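Local coordinates for protein extracellular ligand-binding receptor (Verminephrobacter eiseniae, PDB 4M88) that probably binds an amino acid or similar small solute outside the cytoplasm and passes it to an ABC transporter, at residues Pro105-Leu110 / Leu151-Ser156; Gln127-Ile132 / Ala159-Ala164; Lys143-Tyr148 / Gln200-Ile205; Arg192-Leu197 / Ala221-Pro226; Leu227-Tyr232 / Arg248-Val253. All coordinates share one frame; numbering follows the deposited sequence.

Contact 1: residues Pro105-Leu110 / Leu151-Ser156; sequences PGAESL and LPTGTS
Thr153 and Ser156, one turn apart at the start of helix 152-166, pack against Ala107, Ser109 and Leu110 in a small contact, half apolar and half polar, that spans the two lobes of the protein. The apolar half rests on one methyl group: Thr153 CG2 lies 3.7 Å from Ala107 CB and 3.9 Å from Leu110 CD1. With chi1 at 52°, OG1 of Thr153 sits between its own backbone N and carbonyl carbon, and CG2 is anti to the carbonyl carbon. The hydroxyl has partners elsewhere, Ser81 OG and a glycerol probably taken up from the crystallisation liquor.

The polar half gathers round Ser156 OG. Ser109 N donates to it over 3.3 Å, a weak bond bent to 137° at the hydrogen. Glu108 N, the preceding amide, reaches the same hydroxyl through a water that accepts from it at 2.8 Å and lies 3.0 Å from Ser156 OG. Ser109 OG adds packing, 3.6 Å from Ser156 CB, while the carboxylate of Glu108 turns away to Thr112. Since 105-110 follows strand 99-101 of the five-stranded sheet and helix 152-166 covers the seven-stranded one, the arrangement is consistent with the interlobe cleft of type I periplasmic binding proteins, and the bound glycerol may mark a pocket there.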
# COMPACT_ATOMS: atom_id res chain seq x y z
N PRO A 105 2.31 3.72 3.87
CA PRO A 105 2.60 3.78 2.44
C PRO A 105 4.02 3.36 2.13
O PRO A 105 4.86 3.30 3.03
CB PRO A 105 2.45 5.27 2.14
CG PRO A 105 2.94 5.93 3.39
CD PRO A 105 2.45 5.04 4.52
N GLY A 106 4.28 3.11 0.85
CA GLY A 106 5.61 2.78 0.38
C GLY A 106 6.46 4.01 0.09
O GLY A 106 7.22 4.03 -0.88
N ALA A 107 6.34 5.03 0.93
CA ALA A 107 7.10 6.27 0.74
C ALA A 107 8.60 6.00 0.70
O ALA A 107 9.10 5.14 1.44
CB ALA A 107 6.76 7.28 1.83
N GLU A 108 9.31 6.73 -0.15
CA GLU A 108 10.74 6.50 -0.29
C GLU A 108 11.45 6.79 1.04
O GLU A 108 12.40 6.09 1.40
CB GLU A 108 11.33 7.34 -1.44
CG GLU A 108 12.81 7.08 -1.76
CD GLU A 108 13.11 5.64 -2.19
OE1 GLU A 108 12.17 4.88 -2.51
OE2 GLU A 108 14.30 5.27 -2.21
N SER A 109 10.96 7.78 1.77
CA SER A 109 11.59 8.17 3.04
C SER A 109 11.47 7.09 4.13
O SER A 109 12.22 7.12 5.11
CB SER A 109 11.02 9.49 3.55
OG SER A 109 9.62 9.40 3.74
N LEU A 110 10.52 6.17 3.97
CA LEU A 110 10.32 5.10 4.95
C LEU A 110 11.07 3.82 4.53
O LEU A 110 11.28 2.91 5.33
CB LEU A 110 8.83 4.79 5.09
CG LEU A 110 7.94 5.99 5.44
CD1 LEU A 110 6.48 5.57 5.49
CD2 LEU A 110 8.38 6.62 6.76
N LEU A 151 2.60 16.70 4.46
CA LEU A 151 2.96 15.66 5.42
C LEU A 151 4.37 15.25 4.98
O LEU A 151 4.70 15.39 3.81
CB LEU A 151 2.02 14.49 5.22
CG LEU A 151 1.72 13.56 6.39
CD1 LEU A 151 1.14 14.38 7.51
CD2 LEU A 151 0.76 12.46 5.95
N PRO A 152 5.20 14.73 5.91
CA PRO A 152 6.54 14.30 5.49
C PRO A 152 6.56 13.32 4.32
O PRO A 152 7.39 13.49 3.42
CB PRO A 152 7.10 13.64 6.75
CG PRO A 152 6.45 14.42 7.87
CD PRO A 152 5.06 14.75 7.38
N THR A 153 5.68 12.31 4.31
CA THR A 153 5.64 11.35 3.21
C THR A 153 5.08 11.95 1.91
O THR A 153 5.36 11.45 0.81
CB THR A 153 4.81 10.11 3.57
OG1 THR A 153 3.53 10.52 4.07
CG2 THR A 153 5.54 9.30 4.63
N GLY A 154 4.28 13.00 2.05
CA GLY A 154 3.79 13.74 0.90
C GLY A 154 4.91 14.55 0.27
O GLY A 154 5.07 14.56 -0.95
N THR A 155 5.68 15.23 1.12
CA THR A 155 6.86 15.97 0.66
C THR A 155 7.87 15.01 0.02
O THR A 155 8.53 15.35 -0.97
CB THR A 155 7.53 16.72 1.82
OG1 THR A 155 6.60 17.66 2.38
CG2 THR A 155 8.76 17.47 1.34
N SER A 156 7.99 13.81 0.59
CA SER A 156 8.87 12.79 0.04
C SER A 156 8.40 12.41 -1.36
O SER A 156 9.20 12.30 -2.28
CB SER A 156 8.91 11.54 0.93
OG SER A 156 9.61 10.47 0.30
O HOH W 1 8.10 8.79 -1.68

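Contact 2: residues Gln127-Ile132 / Ala159-Ala164; sequences QEIEEI and AVVQEA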
# COMPACT_ATOMS: atom_id res chain seq x y z
N GLN A 127 8.97 3.85 -7.52
CA GLN A 127 8.78 3.14 -8.77
C GLN A 127 7.40 3.42 -9.34
O GLN A 127 7.25 3.55 -10.56
CB GLN A 127 8.96 1.65 -8.58
CG GLN A 127 9.14 0.94 -9.91
CD GLN A 127 9.02 -0.56 -9.78
OE1 GLN A 127 9.06 -1.10 -8.67
NE2 GLN A 127 8.86 -1.23 -10.90
N GLU A 128 6.39 3.51 -8.49
CA GLU A 128 5.06 3.88 -8.97
C GLU A 128 5.03 5.26 -9.62
O GLU A 128 4.41 5.45 -10.67
CB GLU A 128 4.03 3.80 -7.84
CG GLU A 128 3.86 2.39 -7.31
CD GLU A 128 2.58 2.20 -6.51
OE1 GLU A 128 1.96 3.22 -6.11
OE2 GLU A 128 2.19 1.03 -6.28
N ILE A 129 5.69 6.22 -8.99
CA ILE A 129 5.76 7.58 -9.53
C ILE A 129 6.56 7.65 -10.84
O ILE A 129 6.18 8.38 -11.77
CB ILE A 129 6.35 8.55 -8.48
CG1 ILE A 129 5.28 8.86 -7.42
CG2 ILE A 129 6.81 9.84 -9.12
CD1 ILE A 129 5.87 9.45 -6.13
N GLU A 130 7.65 6.89 -10.93
CA GLU A 130 8.41 6.84 -12.18
C GLU A 130 7.54 6.28 -13.31
O GLU A 130 7.57 6.79 -14.43
CB GLU A 130 9.69 6.02 -12.01
CG GLU A 130 10.77 6.75 -11.19
CD GLU A 130 11.92 5.85 -10.77
OE1 GLU A 130 11.77 4.61 -10.79
OE2 GLU A 130 12.99 6.40 -10.40
N GLU A 131 6.77 5.25 -12.99
CA GLU A 131 5.83 4.66 -13.94
C GLU A 131 4.74 5.65 -14.37
O GLU A 131 4.39 5.71 -15.55
CB GLU A 131 5.18 3.42 -13.31
CG GLU A 131 4.21 2.71 -14.22
CD GLU A 131 4.89 1.78 -15.20
OE1 GLU A 131 6.14 1.73 -15.20
OE2 GLU A 131 4.17 1.10 -15.97
N ILE A 132 4.21 6.41 -13.42
CA ILE A 132 3.19 7.42 -13.74
C ILE A 132 3.75 8.46 -14.69
O ILE A 132 3.10 8.85 -15.67
CB ILE A 132 2.69 8.15 -12.50
CG1 ILE A 132 1.67 7.31 -11.78
CG2 ILE A 132 2.01 9.47 -12.88
CD1 ILE A 132 1.19 7.95 -10.51
N ALA A 159 9.18 15.25 -3.83
CA ALA A 159 10.59 15.26 -4.23
C ALA A 159 10.86 14.16 -5.24
O ALA A 159 11.66 14.34 -6.16
CB ALA A 159 11.50 15.11 -3.01
N VAL A 160 10.22 13.01 -5.06
CA VAL A 160 10.39 11.90 -6.00
C VAL A 160 9.84 12.27 -7.37
O VAL A 160 10.47 11.98 -8.40
CB VAL A 160 9.74 10.60 -5.46
CG1 VAL A 160 9.65 9.55 -6.54
CG2 VAL A 160 10.55 10.07 -4.28
N VAL A 161 8.67 12.91 -7.41
CA VAL A 161 8.10 13.37 -8.67
C VAL A 161 9.06 14.32 -9.37
O VAL A 161 9.30 14.20 -10.56
CB VAL A 161 6.71 14.05 -8.51
CG1 VAL A 161 6.14 14.37 -9.89
CG2 VAL A 161 5.74 13.13 -7.78
N GLN A 162 9.62 15.27 -8.62
CA GLN A 162 10.53 16.25 -9.23
C GLN A 162 11.73 15.55 -9.86
O GLN A 162 12.16 15.92 -10.96
CB GLN A 162 11.00 17.28 -8.20
CG GLN A 162 9.87 18.14 -7.63
CD GLN A 162 10.34 19.06 -6.51
OE1 GLN A 162 11.43 18.88 -5.97
NE2 GLN A 162 9.52 20.04 -6.17
N GLU A 163 12.28 14.55 -9.18
CA GLU A 163 13.44 13.84 -9.70
C GLU A 163 13.06 12.98 -10.92
O GLU A 163 13.82 12.88 -11.88
CB GLU A 163 14.08 12.97 -8.61
CG GLU A 163 15.26 12.14 -9.09
CD GLU A 163 16.51 12.97 -9.40
OE1 GLU A 163 16.54 14.17 -9.04
OE2 GLU A 163 17.45 12.42 -10.00
N ALA A 164 11.87 12.38 -10.86
CA ALA A 164 11.39 11.54 -11.95
C ALA A 164 11.18 12.35 -13.22
O ALA A 164 11.55 11.91 -14.31
CB ALA A 164 10.09 10.83 -11.56
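Ile129 has its CG1 anti to the carbonyl carbon (chi1 -76°) and its CG2 anti to the backbone N, while Val160 carries CG1 anti to its own N (chi1 168°); the two forks meet between helices 125-138 and 152-166. Ile129 CD1 lies 3.8 Å from Val160 CG1, and the side chains pass each other at a slant. Against Val161 the isoleucine stands at about a right angle, with its CG2 3.7 Å from Val161 CG2. One turn along, Ala164 CB comes within 4.2 Å of Ile129 CG2, and Glu130 CG flanks the same methyl at 4.2 Å from Ala164 CB, using only the aliphatic part of its chain. An alanine in place of Ile129 keeps CB near Val160 CG1 but would probably open a gap where CG2 and CD1 had been, leaving Val161 CG2 without its apolar mate from this helix. The local axes approach to 9.3 Å at a crossing angle of -45°, close enough for such branched chains to touch directly. Both helices lie on one face of the seven-stranded sheet: Ile129 and Val161 rest on Ile205, Val161 and Ile132 on Leu203, and Val161 also reaches Leu175 of strand 174-180.

Contact 3: residues Lys143-Tyr148 / Gln200-Ile205; sequences KLATLY and QGVLVI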
# COMPACT_ATOMS: atom_id res chain seq x y z
N LYS A 143 3.04 18.89 -19.66
CA LYS A 143 2.87 19.63 -18.42
C LYS A 143 2.03 18.87 -17.40
O LYS A 143 0.87 18.51 -17.67
CB LYS A 143 2.26 21.01 -18.67
CG LYS A 143 2.08 21.82 -17.40
CD LYS A 143 1.74 23.27 -17.70
CE LYS A 143 1.72 24.09 -16.42
NZ LYS A 143 1.69 25.56 -16.66
N LEU A 144 2.62 18.63 -16.23
CA LEU A 144 1.99 17.86 -15.16
C LEU A 144 1.87 18.69 -13.90
O LEU A 144 2.79 19.45 -13.58
CB LEU A 144 2.85 16.64 -14.83
CG LEU A 144 2.61 15.34 -15.58
CD1 LEU A 144 3.63 14.28 -15.14
CD2 LEU A 144 1.19 14.85 -15.33
N ALA A 145 0.76 18.57 -13.20
CA ALA A 145 0.62 19.17 -11.87
C ALA A 145 0.56 18.04 -10.85
O ALA A 145 0.09 16.95 -11.15
CB ALA A 145 -0.63 20.02 -11.79
N THR A 146 1.03 18.30 -9.63
CA THR A 146 0.89 17.34 -8.54
C THR A 146 0.19 18.03 -7.38
O THR A 146 0.58 19.13 -6.99
CB THR A 146 2.24 16.82 -8.04
OG1 THR A 146 2.97 16.24 -9.12
CG2 THR A 146 2.05 15.79 -6.92
N LEU A 147 -0.85 17.39 -6.85
CA LEU A 147 -1.51 17.86 -5.62
C LEU A 147 -1.05 16.95 -4.50
O LEU A 147 -1.25 15.74 -4.58
CB LEU A 147 -3.02 17.76 -5.77
CG LEU A 147 -3.86 18.06 -4.52
CD1 LEU A 147 -3.64 19.50 -4.07
CD2 LEU A 147 -5.35 17.81 -4.80
N TYR A 148 -0.42 17.49 -3.45
CA TYR A 148 0.07 16.60 -2.39
C TYR A 148 -0.21 17.13 -1.00
O TYR A 148 -0.25 18.33 -0.78
CB TYR A 148 1.57 16.28 -2.58
CG TYR A 148 2.49 17.44 -2.31
CD1 TYR A 148 3.20 17.52 -1.11
CD2 TYR A 148 2.66 18.45 -3.24
CE1 TYR A 148 4.04 18.57 -0.85
CE2 TYR A 148 3.51 19.52 -2.98
CZ TYR A 148 4.20 19.56 -1.78
OH TYR A 148 5.05 20.60 -1.49
N GLN A 200 -1.91 19.12 -18.25
CA GLN A 200 -2.60 18.10 -19.02
C GLN A 200 -3.00 16.89 -18.18
O GLN A 200 -3.83 16.07 -18.60
CB GLN A 200 -1.74 17.67 -20.20
CG GLN A 200 -1.51 18.76 -21.20
CD GLN A 200 -0.28 18.51 -22.03
OE1 GLN A 200 0.83 18.46 -21.49
NE2 GLN A 200 -0.45 18.33 -23.34
N GLY A 201 -2.42 16.77 -17.00
CA GLY A 201 -2.73 15.67 -16.10
C GLY A 201 -2.35 16.09 -14.70
O GLY A 201 -1.54 17.01 -14.52
N VAL A 202 -2.95 15.44 -13.70
CA VAL A 202 -2.69 15.79 -12.30
C VAL A 202 -2.46 14.54 -11.46
O VAL A 202 -3.31 13.64 -11.45
CB VAL A 202 -3.87 16.57 -11.67
CG1 VAL A 202 -3.48 17.06 -10.27
CG2 VAL A 202 -4.29 17.76 -12.53
N LEU A 203 -1.33 14.50 -10.76
CA LEU A 203 -1.03 13.45 -9.80
C LEU A 203 -1.53 13.87 -8.43
O LEU A 203 -1.27 14.99 -8.00
CB LEU A 203 0.47 13.21 -9.69
CG LEU A 203 1.27 12.36 -10.65
CD1 LEU A 203 1.41 13.04 -12.00
CD2 LEU A 203 2.65 12.08 -10.03
N VAL A 204 -2.21 12.97 -7.72
CA VAL A 204 -2.62 13.26 -6.34
C VAL A 204 -1.87 12.33 -5.39
O VAL A 204 -1.94 11.11 -5.54
CB VAL A 204 -4.13 13.13 -6.18
CG1 VAL A 204 -4.56 13.61 -4.80
CG2 VAL A 204 -4.85 13.94 -7.27
N ILE A 205 -1.15 12.91 -4.43
CA ILE A 205 -0.29 12.14 -3.52
C ILE A 205 -0.66 12.41 -2.07
O ILE A 205 -0.68 13.56 -1.64
CB ILE A 205 1.20 12.51 -3.73
CG1 ILE A 205 1.65 12.07 -5.13
CG2 ILE A 205 2.08 11.87 -2.66
CD1 ILE A 205 3.15 12.26 -5.39
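Leu144 and Leu203 meet at the apolar centre of two parallel strands, 143-149 and 201-205, which are neighbours in the seven-stranded sheet of an alpha/beta/alpha sandwich. Their side chains cross at a slant, with Leu144 CD2 3.8 Å from Leu203 CD1. On the same face Thr146 CG2, anti to its backbone N, comes to 4.0 Å from Ile205 CD1, and helix 152-166 covers the group through Val161. Thr146 OG1 is buried here with no polar partner in the model. Across the sheet Ala145, Leu147, Val202 and Val204 form the other face, where helix 184-195 covers Leu147 and Val202.

Between the faces the backbones alternate as donor and acceptor. Ala145 N gives a nearly straight bond, 176° at the hydrogen, to Gly201 O, and Leu203 N, Leu147 N and Ile205 N continue the parallel pattern. A CB modelled on Gly201 would come within 3.4 Å of Leu144 CD2, so the leucine lies tightly over the glycine.

At the polar edge Gln200 replaces the regular pairing. Its N donates to Lys143 O at 2.9 Å, and its amide oxygen also serves Ser142 N. A leucine in its place would probably leave the N-H groups of Lys143 and Ser142 without this acceptor. Lys143 N approaches Gln200 OE1 nearly along the C=O axis, 163° at the oxygen, over 2.9 Å.

Contact 4: residues Arg192-Leu197 / Ala221-Pro226; sequences RQIAAL and ADVTQP
Ala221 and Val223 lie on either side of Asp222, the C-prime residue of the Schellman motif that ends helix 208-220, and both pack against Ala195 late in helix 184-195. The motif is defined by its bonds: Val223 N reaches back to Leu218 O and Asp222 N to Arg219 O, with Asp222 at a positive phi of 64°. That turn presents Ala221 and Val223 to the same neighbour. The buried surface is small, 155 Å² over both sides, and Ala195 remains exposed.

Ala195 CB is the hub. It lies 3.7 Å from Ala221 O, a plain packing contact, 4.4 Å from Ala221 CB and 3.9 Å from Val223 CG2. The valine has CG1 anti to its backbone N (chi1 177°) and CG2 anti to the carbonyl carbon, and the latter branch does the touching. Deeper in, the same CG2 comes to 4.5 Å from Ile194 CG2, a loose approach. Toward the start of the segment, Ala221 CB stands 4.3 Å from Arg192 N, over the helix backbone, while the arginine side chain begins by pointing the other way.

In the alpha/beta/alpha sandwich the end of helix 184-195 packs here on the turn that follows helix 208-220, over the face of the seven-stranded sheet that bears Val202: Ile194 and Val223 both rest on Val202 and on Leu218. The loop that follows is held by Arg219, whose NH1 donates to Val223 O and Gln225 O, and Pro226 then enters backbone pairing with Val202.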
# COMPACT_ATOMS: atom_id res chain seq x y z
N ARG A 192 -8.46 25.04 -7.07
CA ARG A 192 -8.58 26.26 -7.86
C ARG A 192 -7.23 26.68 -8.44
O ARG A 192 -7.17 27.13 -9.59
CB ARG A 192 -9.18 27.41 -7.04
CG ARG A 192 -10.69 27.52 -7.14
CD ARG A 192 -11.21 28.85 -6.59
NE ARG A 192 -10.18 29.90 -6.57
CZ ARG A 192 -10.43 31.19 -6.36
NH1 ARG A 192 -11.68 31.62 -6.18
NH2 ARG A 192 -9.44 32.07 -6.35
N GLN A 193 -6.17 26.55 -7.66
CA GLN A 193 -4.82 26.85 -8.16
C GLN A 193 -4.45 25.91 -9.29
O GLN A 193 -3.95 26.34 -10.33
CB GLN A 193 -3.78 26.75 -7.03
CG GLN A 193 -2.32 26.74 -7.52
CD GLN A 193 -1.74 28.14 -7.78
OE1 GLN A 193 -2.43 29.14 -7.66
NE2 GLN A 193 -0.45 28.19 -8.12
N ILE A 194 -4.70 24.61 -9.10
CA ILE A 194 -4.37 23.63 -10.13
C ILE A 194 -5.17 23.88 -11.41
O ILE A 194 -4.65 23.77 -12.52
CB ILE A 194 -4.56 22.20 -9.61
CG1 ILE A 194 -3.47 21.90 -8.58
CG2 ILE A 194 -4.53 21.17 -10.76
CD1 ILE A 194 -3.66 20.63 -7.82
N ALA A 195 -6.43 24.27 -11.25
CA ALA A 195 -7.28 24.55 -12.39
C ALA A 195 -6.75 25.69 -13.25
O ALA A 195 -7.04 25.77 -14.45
CB ALA A 195 -8.70 24.86 -11.93
N ALA A 196 -5.96 26.56 -12.65
CA ALA A 196 -5.43 27.73 -13.35
C ALA A 196 -4.14 27.45 -14.12
O ALA A 196 -3.65 28.32 -14.83
CB ALA A 196 -5.23 28.87 -12.37
N LEU A 197 -3.60 26.24 -13.99
CA LEU A 197 -2.25 25.93 -14.50
C LEU A 197 -2.17 25.47 -15.96
O LEU A 197 -1.10 25.54 -16.56
CB LEU A 197 -1.57 24.89 -13.61
CG LEU A 197 -1.40 25.33 -12.17
CD1 LEU A 197 -0.61 24.31 -11.38
CD2 LEU A 197 -0.73 26.67 -12.14
N ALA A 221 -13.62 21.64 -9.21
CA ALA A 221 -12.96 22.82 -9.77
C ALA A 221 -12.88 22.74 -11.29
O ALA A 221 -12.17 23.54 -11.91
CB ALA A 221 -11.58 23.02 -9.16
N ASP A 222 -13.61 21.80 -11.87
CA ASP A 222 -13.68 21.58 -13.32
C ASP A 222 -12.33 21.17 -13.91
O ASP A 222 -12.01 21.50 -15.05
CB ASP A 222 -14.23 22.82 -14.05
CG ASP A 222 -15.67 23.14 -13.67
OD1 ASP A 222 -16.44 22.20 -13.36
OD2 ASP A 222 -16.04 24.34 -13.69
N VAL A 223 -11.54 20.45 -13.12
CA VAL A 223 -10.35 19.82 -13.66
C VAL A 223 -10.81 18.49 -14.24
O VAL A 223 -11.03 17.53 -13.50
CB VAL A 223 -9.26 19.62 -12.60
CG1 VAL A 223 -8.06 18.89 -13.19
CG2 VAL A 223 -8.83 20.96 -12.06
N THR A 224 -11.01 18.47 -15.56
CA THR A 224 -11.54 17.29 -16.25
C THR A 224 -10.41 16.42 -16.81
O THR A 224 -10.67 15.35 -17.37
CB THR A 224 -12.45 17.72 -17.39
OG1 THR A 224 -11.73 18.60 -18.26
CG2 THR A 224 -13.66 18.46 -16.85
N GLN A 225 -9.18 16.89 -16.66
CA GLN A 225 -7.99 16.18 -17.15
C GLN A 225 -7.81 14.85 -16.43
O GLN A 225 -8.34 14.67 -15.32
CB GLN A 225 -6.74 17.05 -16.94
CG GLN A 225 -6.62 18.20 -17.94
CD GLN A 225 -7.61 19.32 -17.68
OE1 GLN A 225 -8.07 19.50 -16.54
NE2 GLN A 225 -7.96 20.06 -18.72
N PRO A 226 -7.05 13.92 -17.05
CA PRO A 226 -6.72 12.66 -16.35
C PRO A 226 -6.07 12.94 -15.01
O PRO A 226 -5.23 13.84 -14.90
CB PRO A 226 -5.69 12.01 -17.30
CG PRO A 226 -6.11 12.50 -18.65
CD PRO A 226 -6.54 13.92 -18.43

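Contact 5: residues Leu227-Tyr232 / Arg248-Val253; sequences LFVLSY and RGVGIV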
# COMPACT_ATOMS: atom_id res chain seq x y z
N LEU A 227 -6.46 12.17 -14.00
CA LEU A 227 -5.87 12.27 -12.67
C LEU A 227 -5.18 10.94 -12.43
O LEU A 227 -5.65 9.89 -12.89
CB LEU A 227 -6.97 12.49 -11.62
CG LEU A 227 -7.97 13.61 -11.90
CD1 LEU A 227 -9.00 13.67 -10.76
CD2 LEU A 227 -7.27 14.96 -12.06
N PHE A 228 -4.05 10.97 -11.74
CA PHE A 228 -3.31 9.74 -11.48
C PHE A 228 -3.08 9.62 -9.98
O PHE A 228 -2.78 10.60 -9.31
CB PHE A 228 -1.95 9.75 -12.18
CG PHE A 228 -2.02 10.15 -13.63
CD1 PHE A 228 -2.53 9.28 -14.57
CD2 PHE A 228 -1.55 11.39 -14.04
CE1 PHE A 228 -2.60 9.65 -15.91
CE2 PHE A 228 -1.60 11.77 -15.37
CZ PHE A 228 -2.13 10.89 -16.30
N VAL A 229 -3.25 8.41 -9.46
CA VAL A 229 -3.06 8.19 -8.04
C VAL A 229 -2.26 6.92 -7.84
O VAL A 229 -2.21 6.06 -8.72
CB VAL A 229 -4.40 8.06 -7.28
CG1 VAL A 229 -5.25 9.30 -7.49
CG2 VAL A 229 -5.15 6.82 -7.72
N LEU A 230 -1.62 6.81 -6.67
CA LEU A 230 -0.83 5.63 -6.35
C LEU A 230 -1.70 4.56 -5.69
O LEU A 230 -2.91 4.73 -5.59
CB LEU A 230 0.33 6.02 -5.43
CG LEU A 230 1.23 7.14 -5.95
CD1 LEU A 230 2.39 7.40 -4.98
CD2 LEU A 230 1.76 6.79 -7.32
N SER A 231 -1.06 3.48 -5.25
CA SER A 231 -1.77 2.31 -4.74
C SER A 231 -2.45 2.50 -3.39
O SER A 231 -2.18 1.73 -2.46
CB SER A 231 -0.81 1.13 -4.63
OG SER A 231 -0.42 0.66 -5.91
N TYR A 232 -3.34 3.48 -3.26
CA TYR A 232 -3.94 3.77 -1.95
C TYR A 232 -5.45 3.93 -1.90
O TYR A 232 -6.02 4.19 -0.83
CB TYR A 232 -3.24 4.97 -1.30
CG TYR A 232 -1.77 4.69 -1.15
CD1 TYR A 232 -1.34 3.69 -0.30
CD2 TYR A 232 -0.83 5.38 -1.91
CE1 TYR A 232 0.00 3.39 -0.17
CE2 TYR A 232 0.52 5.09 -1.78
CZ TYR A 232 0.93 4.10 -0.92
OH TYR A 232 2.27 3.81 -0.80
N ARG A 248 -14.17 8.30 -14.13
CA ARG A 248 -13.61 7.86 -15.41
C ARG A 248 -12.37 8.69 -15.73
O ARG A 248 -12.34 9.90 -15.51
CB ARG A 248 -14.64 7.93 -16.54
CG ARG A 248 -15.16 9.32 -16.81
CD ARG A 248 -16.48 9.29 -17.55
NE ARG A 248 -16.92 10.65 -17.85
CZ ARG A 248 -18.11 10.96 -18.36
NH1 ARG A 248 -19.00 10.01 -18.63
NH2 ARG A 248 -18.41 12.23 -18.60
N GLY A 249 -11.33 8.03 -16.22
CA GLY A 249 -10.13 8.75 -16.57
C GLY A 249 -9.11 8.83 -15.45
O GLY A 249 -8.00 9.31 -15.66
N VAL A 250 -9.49 8.38 -14.25
CA VAL A 250 -8.52 8.30 -13.17
C VAL A 250 -7.66 7.05 -13.35
O VAL A 250 -8.18 5.94 -13.48
CB VAL A 250 -9.20 8.22 -11.79
CG1 VAL A 250 -8.17 7.93 -10.70
CG2 VAL A 250 -9.96 9.51 -11.51
N GLY A 251 -6.34 7.23 -13.38
CA GLY A 251 -5.43 6.10 -13.41
C GLY A 251 -4.95 5.76 -12.01
O GLY A 251 -4.57 6.65 -11.25
N ILE A 252 -4.99 4.48 -11.67
CA ILE A 252 -4.54 4.02 -10.36
C ILE A 252 -3.35 3.09 -10.57
O ILE A 252 -3.47 2.08 -11.27
CB ILE A 252 -5.64 3.23 -9.62
CG1 ILE A 252 -6.92 4.06 -9.51
CG2 ILE A 252 -5.16 2.80 -8.23
CD1 ILE A 252 -8.11 3.25 -9.00
N VAL A 253 -2.21 3.43 -10.00
CA VAL A 253 -1.04 2.55 -10.10
C VAL A 253 -1.23 1.43 -9.10
O VAL A 253 -1.41 1.69 -7.90
CB VAL A 253 0.25 3.27 -9.78
CG1 VAL A 253 1.43 2.37 -10.08
CG2 VAL A 253 0.35 4.50 -10.60
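Val229 and Ile252 lie side by side and point the same way on one face of parallel strands 227-229 and 250-254, the two strands of a beta-alpha-beta unit whose crossover is helix 235-247. Val229 CG2 occupies the crowded position between its backbone N and carbonyl carbon, and there it comes to 3.7 Å from Ile252 CG1 and 3.6 Å from Gly251 O. On this face Leu227 CB also meets Val250 CG2, at 4.2 Å, and helix 208-220 covers the layer through Ile211 and Ile215.

Phe228 points to the opposite face, where Gly251 is its counterpart. The ring meets Gly251 CA obliquely, and a CB modelled on the glycine would lie 3.4 Å from Phe228 CD1, so the aromatic ring takes the space a side chain would need. Farther along, Leu230 CD2 meets Val253 CG2 at 4.2 Å, beneath Glu128 and Ile132 of helix 125-138.

The backbones hold these orientations in register. Gly251 N donates to Leu227 O, Val229 N to Gly251 O and Val253 N to Val229 O, the last nearly straight at 171° at the hydrogen. Beyond the strand the chain turns toward the cleft side, where Tyr232 OH bonds to Asp125 and to Gly106 N. The change of direction is an inverse gamma turn centred on Ser231, with Tyr232 N bonded to Leu230 O at 2.7 Å.

Along the chain, contacts 1, 2 and 3 open in turn at 105, 127 and 143, before any has closed; contact 1 closes at 151-156 and contact 2 at 159-164, so these three cross one another pairwise. Contact 4 opens at 192, before contact 3 closes at 200-205, and crosses it. It closes at 221-226, and contact 5 follows in series, closing the short loop from 227-232 to 248-253; none nests inside another. Contact 1 ties the first lobe to helix 152-166, contact 2 joins that helix to 125-138, contacts 3 and 5 build adjoining parts of one sheet, and contact 4 packs the layer on its other face. Contacts 1 and 4 do not touch.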